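Long-range contacts in dermonecrotic toxin (Pasteurella multocida, PDB 2EBF), which acts as a dermonecrotic toxin and potent mitogen that induces bone resorption and is associated with severe atrophic rhinitis of pigs, represented here by its C-terminal region: residues E90-M95 / A151-L156; T398-S403 / N453-R458. All blocks are in the same frame, centred on the assembly; numbering follows the deposited sequence.

Contact 1 (E90-M95 / A151-L156)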
loop_
_atom_site.group_PDB
_atom_site.type_symbol
_atom_site.label_atom_id
_atom_site.label_comp_id
_atom_site.label_asym_id
_atom_site.label_seq_id
_atom_site.Cartn_x
_atom_site.Cartn_y
_atom_site.Cartn_z
ATOM N N GLU A 90 -12.322 -7.963 -10.431
ATOM C CA GLU A 90 -11.757 -9.012 -11.253
ATOM C C GLU A 90 -11.970 -8.729 -12.737
ATOM O O GLU A 90 -11.058 -8.917 -13.549
ATOM C CB GLU A 90 -12.347 -10.377 -10.866
ATOM C CG GLU A 90 -11.833 -10.854 -9.526
ATOM C CD GLU A 90 -12.428 -12.179 -9.102
ATOM O OE1 GLU A 90 -13.087 -12.846 -9.935
ATOM O OE2 GLU A 90 -12.236 -12.550 -7.925
ATOM N N ARG A 91 -13.180 -8.281 -13.084
ATOM C CA ARG A 91 -13.505 -7.885 -14.457
ATOM C C ARG A 91 -12.492 -6.876 -15.013
ATOM O O ARG A 91 -11.939 -7.080 -16.104
ATOM C CB ARG A 91 -14.921 -7.299 -14.553
ATOM C CG ARG A 91 -15.373 -7.078 -15.989
ATOM C CD ARG A 91 -16.719 -6.387 -16.068
ATOM N NE ARG A 91 -17.808 -7.272 -15.654
ATOM C CZ ARG A 91 -19.075 -6.881 -15.543
ATOM N NH1 ARG A 91 -19.415 -5.625 -15.818
ATOM N NH2 ARG A 91 -20.000 -7.738 -15.143
ATOM N N GLN A 92 -12.236 -5.792 -14.283
ATOM C CA GLN A 92 -11.274 -4.797 -14.794
ATOM C C GLN A 92 -9.860 -5.381 -14.839
ATOM O O GLN A 92 -9.087 -5.052 -15.733
ATOM C CB GLN A 92 -11.348 -3.445 -14.068
ATOM C CG GLN A 92 -10.947 -3.403 -12.581
ATOM C CD GLN A 92 -9.523 -2.896 -12.321
ATOM O OE1 GLN A 92 -9.216 -2.405 -11.226
ATOM N NE2 GLN A 92 -8.648 -3.048 -13.297
ATOM N N GLY A 93 -9.539 -6.263 -13.892
ATOM C CA GLY A 93 -8.242 -6.969 -13.898
ATOM C C GLY A 93 -8.046 -7.786 -15.158
ATOM O O GLY A 93 -6.999 -7.712 -15.788
ATOM N N LEU A 94 -9.053 -8.584 -15.505
ATOM C CA LEU A 94 -9.055 -9.371 -16.740
ATOM C C LEU A 94 -8.967 -8.516 -18.005
ATOM O O LEU A 94 -8.295 -8.890 -18.976
ATOM C CB LEU A 94 -10.307 -10.244 -16.797
ATOM C CG LEU A 94 -10.346 -11.391 -15.784
ATOM C CD1 LEU A 94 -11.774 -11.912 -15.629
ATOM C CD2 LEU A 94 -9.382 -12.524 -16.166
ATOM N N MET A 95 -9.671 -7.390 -17.997
ATOM C CA MET A 95 -9.603 -6.436 -19.114
ATOM C C MET A 95 -8.198 -5.913 -19.348
ATOM O O MET A 95 -7.726 -5.893 -20.483
ATOM C CB MET A 95 -10.588 -5.298 -18.898
ATOM C CG MET A 95 -12.011 -5.763 -19.115
ATOM S SD MET A 95 -13.254 -4.697 -18.399
ATOM C CE MET A 95 -13.307 -3.368 -19.609
ATOM N N ALA A 151 -0.242 -4.262 -11.816
ATOM C CA ALA A 151 -0.032 -2.827 -11.538
ATOM C C ALA A 151 -1.217 -1.966 -11.989
ATOM O O ALA A 151 -1.791 -1.212 -11.194
ATOM C CB ALA A 151 1.273 -2.341 -12.168
ATOM N N ALA A 152 -1.595 -2.081 -13.262
ATOM C CA ALA A 152 -2.733 -1.313 -13.776
ATOM C C ALA A 152 -4.024 -1.603 -13.012
ATOM O O ALA A 152 -4.797 -0.693 -12.707
ATOM C CB ALA A 152 -2.924 -1.559 -15.269
ATOM N N ARG A 153 -4.263 -2.877 -12.713
ATOM C CA ARG A 153 -5.441 -3.263 -11.951
ATOM C C ARG A 153 -5.478 -2.577 -10.589
ATOM O O ARG A 153 -6.502 -2.028 -10.189
ATOM C CB ARG A 153 -5.455 -4.774 -11.752
ATOM C CG ARG A 153 -6.674 -5.264 -10.980
ATOM C CD ARG A 153 -6.591 -6.769 -10.720
ATOM N NE ARG A 153 -7.777 -7.214 -9.984
ATOM C CZ ARG A 153 -7.949 -8.445 -9.505
ATOM N NH1 ARG A 153 -7.010 -9.362 -9.675
ATOM N NH2 ARG A 153 -9.057 -8.754 -8.847
ATOM N N PHE A 154 -4.351 -2.621 -9.881
ATOM C CA PHE A 154 -4.236 -2.025 -8.564
ATOM C C PHE A 154 -4.401 -0.509 -8.651
ATOM O O PHE A 154 -5.125 0.096 -7.863
ATOM C CB PHE A 154 -2.868 -2.359 -7.952
ATOM C CG PHE A 154 -2.584 -1.624 -6.673
ATOM C CD1 PHE A 154 -2.866 -2.209 -5.445
ATOM C CD2 PHE A 154 -2.055 -0.333 -6.698
ATOM C CE1 PHE A 154 -2.616 -1.524 -4.260
ATOM C CE2 PHE A 154 -1.802 0.361 -5.515
ATOM C CZ PHE A 154 -2.083 -0.229 -4.304
ATOM N N LEU A 155 -3.731 0.093 -9.623
ATOM C CA LEU A 155 -3.768 1.541 -9.746
ATOM C C LEU A 155 -5.146 2.063 -10.131
ATOM O O LEU A 155 -5.573 3.077 -9.592
ATOM C CB LEU A 155 -2.685 2.041 -10.696
ATOM C CG LEU A 155 -1.250 1.859 -10.183
ATOM C CD1 LEU A 155 -0.286 2.012 -11.340
ATOM C CD2 LEU A 155 -0.890 2.813 -9.017
ATOM N N LEU A 156 -5.843 1.387 -11.042
ATOM C CA LEU A 156 -7.206 1.828 -11.405
ATOM C C LEU A 156 -8.188 1.627 -10.247
ATOM O O LEU A 156 -9.057 2.455 -10.017
ATOM C CB LEU A 156 -7.721 1.148 -12.682
ATOM C CG LEU A 156 -9.110 1.606 -13.145
ATOM C CD1 LEU A 156 -9.106 3.098 -13.509
ATOM C CD2 LEU A 156 -9.506 0.804 -14.343
#

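Contact 2 (T398-S403 / N453-R458)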
loop_
_atom_site.group_PDB
_atom_site.type_symbol
_atom_site.label_atom_id
_atom_site.label_comp_id
_atom_site.label_asym_id
_atom_site.label_seq_id
_atom_site.Cartn_x
_atom_site.Cartn_y
_atom_site.Cartn_z
ATOM N N THR A 398 15.383 -7.133 27.469
ATOM C CA THR A 398 14.796 -8.432 27.110
ATOM C C THR A 398 15.157 -8.866 25.697
ATOM O O THR A 398 15.167 -10.059 25.400
ATOM C CB THR A 398 13.242 -8.442 27.240
ATOM O OG1 THR A 398 12.682 -7.407 26.429
ATOM C CG2 THR A 398 12.808 -8.236 28.687
ATOM N N GLU A 399 15.459 -7.903 24.827
ATOM C CA GLU A 399 15.578 -8.192 23.400
ATOM C C GLU A 399 16.505 -7.235 22.640
ATOM O O GLU A 399 16.535 -6.030 22.905
ATOM C CB GLU A 399 14.179 -8.177 22.768
ATOM C CG GLU A 399 14.102 -8.797 21.386
ATOM C CD GLU A 399 12.681 -9.207 21.002
ATOM O OE1 GLU A 399 11.748 -8.962 21.800
ATOM O OE2 GLU A 399 12.505 -9.781 19.900
ATOM N N ILE A 400 17.242 -7.801 21.684
ATOM C CA ILE A 400 18.077 -7.054 20.740
ATOM C C ILE A 400 17.510 -7.230 19.332
ATOM O O ILE A 400 17.202 -8.346 18.915
ATOM C CB ILE A 400 19.544 -7.563 20.753
ATOM C CG1 ILE A 400 20.173 -7.369 22.141
ATOM C CG2 ILE A 400 20.381 -6.885 19.649
ATOM C CD1 ILE A 400 21.299 -8.346 22.453
ATOM N N ALA A 401 17.383 -6.131 18.597
ATOM C CA ALA A 401 16.828 -6.187 17.252
ATOM C C ALA A 401 17.735 -5.464 16.280
ATOM O O ALA A 401 18.293 -4.417 16.611
ATOM C CB ALA A 401 15.431 -5.587 17.223
ATOM N N ILE A 402 17.884 -6.031 15.090
ATOM C CA ILE A 402 18.714 -5.430 14.064
ATOM C C ILE A 402 18.010 -5.451 12.709
ATOM O O ILE A 402 17.371 -6.442 12.338
ATOM C CB ILE A 402 20.160 -6.053 13.999
ATOM C CG1 ILE A 402 20.258 -7.259 13.046
ATOM C CG2 ILE A 402 20.706 -6.365 15.407
ATOM C CD1 ILE A 402 19.375 -8.440 13.384
ATOM N N SER A 403 18.132 -4.342 11.987
ATOM C CA SER A 403 17.560 -4.215 10.656
ATOM C C SER A 403 18.471 -4.804 9.571
ATOM O O SER A 403 18.041 -4.978 8.433
ATOM C CB SER A 403 17.258 -2.745 10.362
ATOM O OG SER A 403 18.452 -1.991 10.392
ATOM N N ASN A 453 23.959 -14.824 26.755
ATOM C CA ASN A 453 23.287 -14.121 27.840
ATOM C C ASN A 453 21.785 -14.370 27.918
ATOM O O ASN A 453 21.092 -13.746 28.721
ATOM C CB ASN A 453 23.609 -12.625 27.778
ATOM C CG ASN A 453 25.078 -12.342 28.016
ATOM O OD1 ASN A 453 25.533 -12.285 29.160
ATOM N ND2 ASN A 453 25.833 -12.178 26.938
ATOM N N ASN A 454 21.300 -15.304 27.100
ATOM C CA ASN A 454 19.871 -15.630 27.003
ATOM C C ASN A 454 18.964 -14.408 26.800
ATOM O O ASN A 454 17.938 -14.249 27.469
ATOM C CB ASN A 454 19.415 -16.478 28.198
ATOM C CG ASN A 454 20.216 -17.757 28.338
ATOM O OD1 ASN A 454 20.905 -17.965 29.341
ATOM N ND2 ASN A 454 20.137 -18.622 27.330
ATOM N N ILE A 455 19.372 -13.551 25.870
ATOM C CA ILE A 455 18.584 -12.400 25.443
ATOM C C ILE A 455 18.019 -12.741 24.072
ATOM O O ILE A 455 18.715 -13.335 23.236
ATOM C CB ILE A 455 19.463 -11.116 25.359
ATOM C CG1 ILE A 455 20.127 -10.807 26.712
ATOM C CG2 ILE A 455 18.661 -9.909 24.852
ATOM C CD1 ILE A 455 19.157 -10.486 27.872
ATOM N N LYS A 456 16.755 -12.387 23.849
ATOM C CA LYS A 456 16.113 -12.566 22.540
ATOM C C LYS A 456 16.824 -11.761 21.464
ATOM O O LYS A 456 17.258 -10.637 21.713
ATOM C CB LYS A 456 14.647 -12.141 22.601
ATOM C CG LYS A 456 13.776 -13.073 23.414
ATOM C CD LYS A 456 12.470 -12.407 23.823
ATOM C CE LYS A 456 11.513 -12.259 22.650
ATOM N NZ LYS A 456 11.187 -13.558 21.963
ATOM N N PHE A 457 16.964 -12.355 20.279
ATOM C CA PHE A 457 17.553 -11.686 19.125
ATOM C C PHE A 457 16.558 -11.708 17.966
ATOM O O PHE A 457 16.080 -12.772 17.559
ATOM C CB PHE A 457 18.870 -12.350 18.705
ATOM C CG PHE A 457 19.659 -11.552 17.697
ATOM C CD1 PHE A 457 20.625 -10.642 18.118
ATOM C CD2 PHE A 457 19.432 -11.703 16.330
ATOM C CE1 PHE A 457 21.360 -9.906 17.208
ATOM C CE2 PHE A 457 20.163 -10.971 15.411
ATOM C CZ PHE A 457 21.129 -10.062 15.850
ATOM N N ARG A 458 16.253 -10.527 17.441
ATOM C CA ARG A 458 15.269 -10.401 16.374
ATOM C C ARG A 458 15.835 -9.673 15.160
ATOM O O ARG A 458 16.418 -8.596 15.286
ATOM C CB ARG A 458 14.037 -9.655 16.900
ATOM C CG ARG A 458 12.948 -9.392 15.869
ATOM C CD ARG A 458 11.719 -8.781 16.541
ATOM N NE ARG A 458 11.151 -9.689 17.548
ATOM C CZ ARG A 458 10.332 -10.701 17.272
ATOM N NH1 ARG A 458 9.972 -10.949 16.019
ATOM N NH2 ARG A 458 9.874 -11.477 18.252
HETATM O O HOH W 1 9.628 -10.470 21.029
HETATM O O HOH W 2 12.612 -12.652 19.569
#

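Contact 1 (E90-M95 / A151-L156)
Gly93 and Arg153 mark the crossing of two helices, 88-108 and 151-164; residues 90-95 belong to the Membrane Localization Domain. The N-to-C directions of the two short segments make an angle of 140°, and their axes come within 8.9 Å. Gly93 CA and Arg153 CA approach to 5.0 Å, a short gap made possible because the glycine puts no side chain between the backbones. Its place is taken by the shaft of Arg153. With CG anti to the backbone N (chi1 -179°) and the chain extended as far as NE, this side chain runs over the glycine, CD lying 3.6 Å from Gly93 CA. Its guanidinium then reaches Glu90, where NH2 stands 3.5 Å from Glu90 CG. That touch is with the aliphatic part of the glutamate; OE2 of Glu90 remains 5.0 Å from Arg153 NH2, and the two planar groups are turned 89° against each other. The salt bridge of Arg153 is instead made with Asp89. Gln92 points toward helix 151-164 and packs beside Arg153, while Gln92 and Leu156 both touch Leu129 of helix 115-129. The close approach is therefore explained largely by the arginine's aliphatic chain packing on glycine, and the arginine's charge is met by Asp89 at the margin of the interface.

Contact 2 (T398-S403 / N453-R458)
Glu399 lies across Lys456 and Arg458, and each carbon of its side chain meets one of them. CB faces Lys456 CB at 4.0 Å, and CG closes on the same Lys456 CB at 3.6 Å. With CG anti to the backbone N (chi1 -165°) and the chain extended beyond it, the carboxylate is carried out between the two basic residues. Glu399 CD passes Lys456 CE at 3.7 Å. At the tip the oxygens part company: OE1 rests 3.4 Å from Lys456 CE and receives a bond from a water that in turn accepts from Arg458 NH2. OE2 takes the direct salt bridge, 2.7 Å from Arg458 NE, met on its syn side but 29° out of the carboxylate plane. OE2 also accepts from a second water held by Lys456 NZ, so the lysine ammonium, unlike its CE, is linked to the carboxylate through water, and the positive surroundings probably favour the ionised form of Glu399.

On the face that carries Ile400 and Phe457 the contact is apolar. The Phe457 ring is approached obliquely by Ile400 CG2 and, more tightly, by Ile402 CD1, 3.3 Å from Phe457 CE2. Leu446 and Leu447 of helix 442-452 pack on this group. Between the faces, the backbone of Ile400 bonds on both sides of Phe457: its N donates to Lys456 O, and its O accepts from Arg458 N at 2.8 Å. Such bonding to the two neighbours of the paired residue is the parallel pattern, in keeping with an angle of 16° between the strands. Neighbouring parallel strands joined through helices, the last of them packed on the sheet, form a beta-alpha-beta crossover, here at the edge of the mixed sheet in the C2 domain.

The two contacts share no element: contact 1 joins helices, contact 2 strands, and they lie in different parts of the chain, with centres about 43 Å apart and nearest atoms about 24 Å apart. Both are largely buried, yet each has an exposed acidic or basic residue, Glu90 in contact 1 and Lys456 in contact 2. Contact 1 lies nearer the centre of the chain, about 16 Å against 29 Å, but buries less surface, 259 against 539 Å². The chemistry follows the architecture. Backbone hydrogen bonds of the helices stay within each helix, leaving contact 1 to side chains packing on the other helix's backbone and side chains, whereas the strands of contact 2 bond directly through their backbones.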